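Side-chain contact in Non-structural protein 9 (Avian infectious bronchitis virus, PDB 5C94), which binds RNA and forms a homodimer, probably as part of the coronavirus replicase: residues Y35-S40 against R102-G107. Sequence-based numbering, arbitrary orientation.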
ATOM      1  N   TYR A  35     -11.041  -3.901  -5.057  1.00 27.15           N
ATOM      2  CA  TYR A  35     -10.279  -2.727  -4.670  1.00 16.49           C
ATOM      3  C   TYR A  35      -9.665  -2.140  -5.929  1.00 24.67           C
ATOM      4  O   TYR A  35      -9.090  -2.868  -6.751  1.00 20.07           O
ATOM      5  CB  TYR A  35      -9.190  -3.086  -3.649  1.00 16.81           C
ATOM      6  CG  TYR A  35      -9.744  -3.463  -2.289  1.00 22.51           C
ATOM      7  CD1 TYR A  35     -10.449  -4.655  -2.105  1.00 19.98           C
ATOM      8  CD2 TYR A  35      -9.563  -2.631  -1.189  1.00 15.09           C
ATOM      9  CE1 TYR A  35     -10.973  -4.997  -0.858  1.00 16.47           C
ATOM     10  CE2 TYR A  35     -10.075  -2.965   0.058  1.00 19.55           C
ATOM     11  CZ  TYR A  35     -10.784  -4.144   0.216  1.00 24.21           C
ATOM     12  OH  TYR A  35     -11.292  -4.470   1.457  1.00 35.17           O
ATOM     13  N   TYR A  36      -9.798  -0.831  -6.097  1.00 20.68           N
ATOM     14  CA  TYR A  36      -9.177  -0.198  -7.243  1.00 21.88           C
ATOM     15  C   TYR A  36      -8.564   1.152  -6.908  1.00 25.42           C
ATOM     16  O   TYR A  36      -8.983   1.875  -5.988  1.00 23.59           O
ATOM     17  CB  TYR A  36     -10.177  -0.068  -8.397  1.00 20.07           C
ATOM     18  CG  TYR A  36     -11.415   0.771  -8.146  1.00 21.45           C
ATOM     19  CD1 TYR A  36     -12.477   0.273  -7.406  1.00 25.20           C
ATOM     20  CD2 TYR A  36     -11.546   2.043  -8.705  1.00 17.64           C
ATOM     21  CE1 TYR A  36     -13.629   1.028  -7.190  1.00 23.32           C
ATOM     22  CE2 TYR A  36     -12.689   2.809  -8.495  1.00 20.52           C
ATOM     23  CZ  TYR A  36     -13.731   2.292  -7.737  1.00 30.78           C
ATOM     24  OH  TYR A  36     -14.876   3.035  -7.517  1.00 27.60           O
ATOM     25  N   THR A  37      -7.524   1.476  -7.650  1.00 21.55           N
ATOM     26  CA  THR A  37      -6.882   2.747  -7.468  1.00 21.58           C
ATOM     27  C   THR A  37      -7.031   3.544  -8.755  1.00 28.38           C
ATOM     28  O   THR A  37      -7.654   3.081  -9.720  1.00 28.75           O
ATOM     29  CB  THR A  37      -5.415   2.573  -7.075  1.00 19.60           C
ATOM     30  OG1 THR A  37      -4.845   3.863  -6.836  1.00 27.91           O
ATOM     31  CG2 THR A  37      -4.643   1.835  -8.169  1.00 20.64           C
ATOM     32  N   SER A  38      -6.500   4.757  -8.767  1.00 26.16           N
ATOM     33  CA  SER A  38      -6.560   5.569  -9.969  1.00 20.87           C
ATOM     34  C   SER A  38      -5.143   5.812 -10.479  1.00 30.16           C
ATOM     35  O   SER A  38      -4.267   6.243  -9.719  1.00 24.20           O
ATOM     36  CB  SER A  38      -7.272   6.897  -9.695  1.00 18.33           C
ATOM     37  OG  SER A  38      -7.410   7.660 -10.892  1.00 36.93           O
ATOM     38  N   ILE A  39      -4.911   5.526 -11.756  1.00 26.26           N
ATOM     39  CA  ILE A  39      -3.611   5.792 -12.357  1.00 23.87           C
ATOM     40  C   ILE A  39      -3.784   6.494 -13.697  1.00 31.10           C
ATOM     41  O   ILE A  39      -4.444   5.961 -14.590  1.00 32.64           O
ATOM     42  CB  ILE A  39      -2.816   4.504 -12.563  1.00 23.47           C
ATOM     43  CG1 ILE A  39      -2.701   3.725 -11.241  1.00 27.47           C
ATOM     44  CG2 ILE A  39      -1.459   4.830 -13.149  1.00 19.00           C
ATOM     45  CD1 ILE A  39      -2.067   2.335 -11.381  1.00 19.64           C
ATOM     46  N   SER A  40      -3.200   7.687 -13.828  1.00 35.55           N
ATOM     47  CA  SER A  40      -3.378   8.522 -15.025  1.00 39.19           C
ATOM     48  C   SER A  40      -4.849   8.789 -15.353  1.00 39.08           C
ATOM     49  O   SER A  40      -5.269   8.658 -16.510  1.00 38.28           O
ATOM     50  CB  SER A  40      -2.699   7.884 -16.230  1.00 31.16           C
ATOM     51  OG  SER A  40      -1.311   7.792 -16.006  1.00 41.44           O
ATOM     52  N   ARG A 102      -0.315  -3.511  -5.640  1.00 18.43           N
ATOM     53  CA  ARG A 102      -0.592  -4.562  -4.653  1.00 16.26           C
ATOM     54  C   ARG A 102      -0.385  -4.046  -3.230  1.00 22.79           C
ATOM     55  O   ARG A 102      -1.185  -4.307  -2.337  1.00 27.69           O
ATOM     56  CB  ARG A 102       0.300  -5.785  -4.874  1.00 17.52           C
ATOM     57  CG  ARG A 102       0.054  -6.517  -6.181  1.00 28.85           C
ATOM     58  CD  ARG A 102       0.994  -7.704  -6.358  1.00 24.18           C
ATOM     59  NE  ARG A 102       0.911  -8.213  -7.721  1.00 33.07           N
ATOM     60  CZ  ARG A 102       0.324  -9.358  -8.058  1.00 34.17           C
ATOM     61  NH1 ARG A 102      -0.212 -10.135  -7.126  1.00 36.65           N
ATOM     62  NH2 ARG A 102       0.287  -9.738  -9.325  1.00 28.65           N
ATOM     63  N   GLY A 103       0.711  -3.322  -3.027  1.00 26.49           N
ATOM     64  CA  GLY A 103       1.027  -2.776  -1.724  1.00 15.95           C
ATOM     65  C   GLY A 103      -0.029  -1.786  -1.275  1.00 24.13           C
ATOM     66  O   GLY A 103      -0.394  -1.758  -0.088  1.00 24.73           O
ATOM     67  N   MET A 104      -0.534  -0.989  -2.208  0.52 15.97           N
ATOM     68  CA  MET A 104      -1.537   0.002  -1.864  0.52 17.71           C
ATOM     69  C   MET A 104      -2.786  -0.628  -1.264  0.52 18.42           C
ATOM     70  O   MET A 104      -3.331  -0.114  -0.293  0.52 17.65           O
ATOM     71  CB  MET A 104      -1.897   0.828  -3.084  0.52 20.92           C
ATOM     72  CG  MET A 104      -0.825   1.822  -3.434  0.52 25.16           C
ATOM     73  SD  MET A 104      -1.474   3.042  -4.563  0.52 31.32           S
ATOM     74  CE  MET A 104      -3.076   3.347  -3.829  0.52 26.99           C
ATOM     75  N   VAL A 105      -3.225  -1.746  -1.836  1.00 18.78           N
ATOM     76  CA  VAL A 105      -4.333  -2.501  -1.269  1.00 14.70           C
ATOM     77  C   VAL A 105      -3.979  -3.004   0.132  1.00 20.61           C
ATOM     78  O   VAL A 105      -4.789  -2.899   1.055  1.00 18.67           O
ATOM     79  CB  VAL A 105      -4.719  -3.712  -2.145  1.00 18.80           C
ATOM     80  CG1 VAL A 105      -5.814  -4.538  -1.457  1.00 20.29           C
ATOM     81  CG2 VAL A 105      -5.188  -3.264  -3.516  1.00 12.10           C
ATOM     82  N   LEU A 106      -2.775  -3.552   0.290  1.00 20.40           N
ATOM     83  CA  LEU A 106      -2.371  -4.095   1.588  1.00 23.88           C
ATOM     84  C   LEU A 106      -2.318  -2.979   2.619  1.00 26.58           C
ATOM     85  O   LEU A 106      -2.738  -3.158   3.765  1.00 26.50           O
ATOM     86  CB  LEU A 106      -1.012  -4.805   1.508  1.00 15.24           C
ATOM     87  CG  LEU A 106      -0.959  -6.103   0.698  1.00 22.02           C
ATOM     88  CD1 LEU A 106       0.467  -6.633   0.635  1.00 18.87           C
ATOM     89  CD2 LEU A 106      -1.900  -7.161   1.269  1.00 11.33           C
ATOM     90  N   GLY A 107      -1.794  -1.832   2.201  1.00 22.15           N
ATOM     91  CA  GLY A 107      -1.723  -0.675   3.066  1.00 16.27           C
ATOM     92  C   GLY A 107      -3.111  -0.221   3.481  1.00 22.98           C
ATOM     93  O   GLY A 107      -3.322   0.126   4.640  1.00 26.82           O
TER
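Val105 reaches from the helix to the root of the Tyr35 side chain with both of its methyls. CG2 of Val105 lies 4.0 Å from CB of Tyr35. CG1 of Val105 comes within 4.2 Å of CG of Tyr35, where the ring begins, and meets the ring obliquely. The two side chains cross at about a right angle. In Tyr35, CG stands anti to the carbonyl carbon (chi1 -70°), and the ring runs on past the valine, so that its hydroxyl end lies beyond this contact. Val105 also packs on Ala46 and Phe93.

Two residues along the strand, Thr37 meets Met104, again with the side chains crossing at about a right angle. Met104 is modelled in two conformers, and the contact is described for one of them, so its details are doubtful. In that conformer the terminal methyl does the touching, with CE of Met104 about 3.5 Å from OG1 of Thr37. Thr37 presents this oxygen by holding it opposite the backbone N (chi1 -177°). The buried hydroxyl hydrogen-bonds to the carbonyl oxygen of Gly13, with a weak second bond to that of His12.

The contact places helix 99-109 across strand 30-39 of the nsp9 fold, a small antiparallel beta-barrel with a C-terminal helix. Tyr35 and Thr37 point toward the helix, whereas Tyr36 between them points away. No hydrogen bond joins the two segments, and the buried interface is small, 163 Å² in all. Met104 and Val105 lie between Gly103 and Gly107, which form a GxxxG motif. As in other coronavirus nsp9 proteins, this motif probably brings the helices of the dimer together. The helix also packs on the second subunit: Met104 on Leu106 of that subunit, and Leu106 on its Met104.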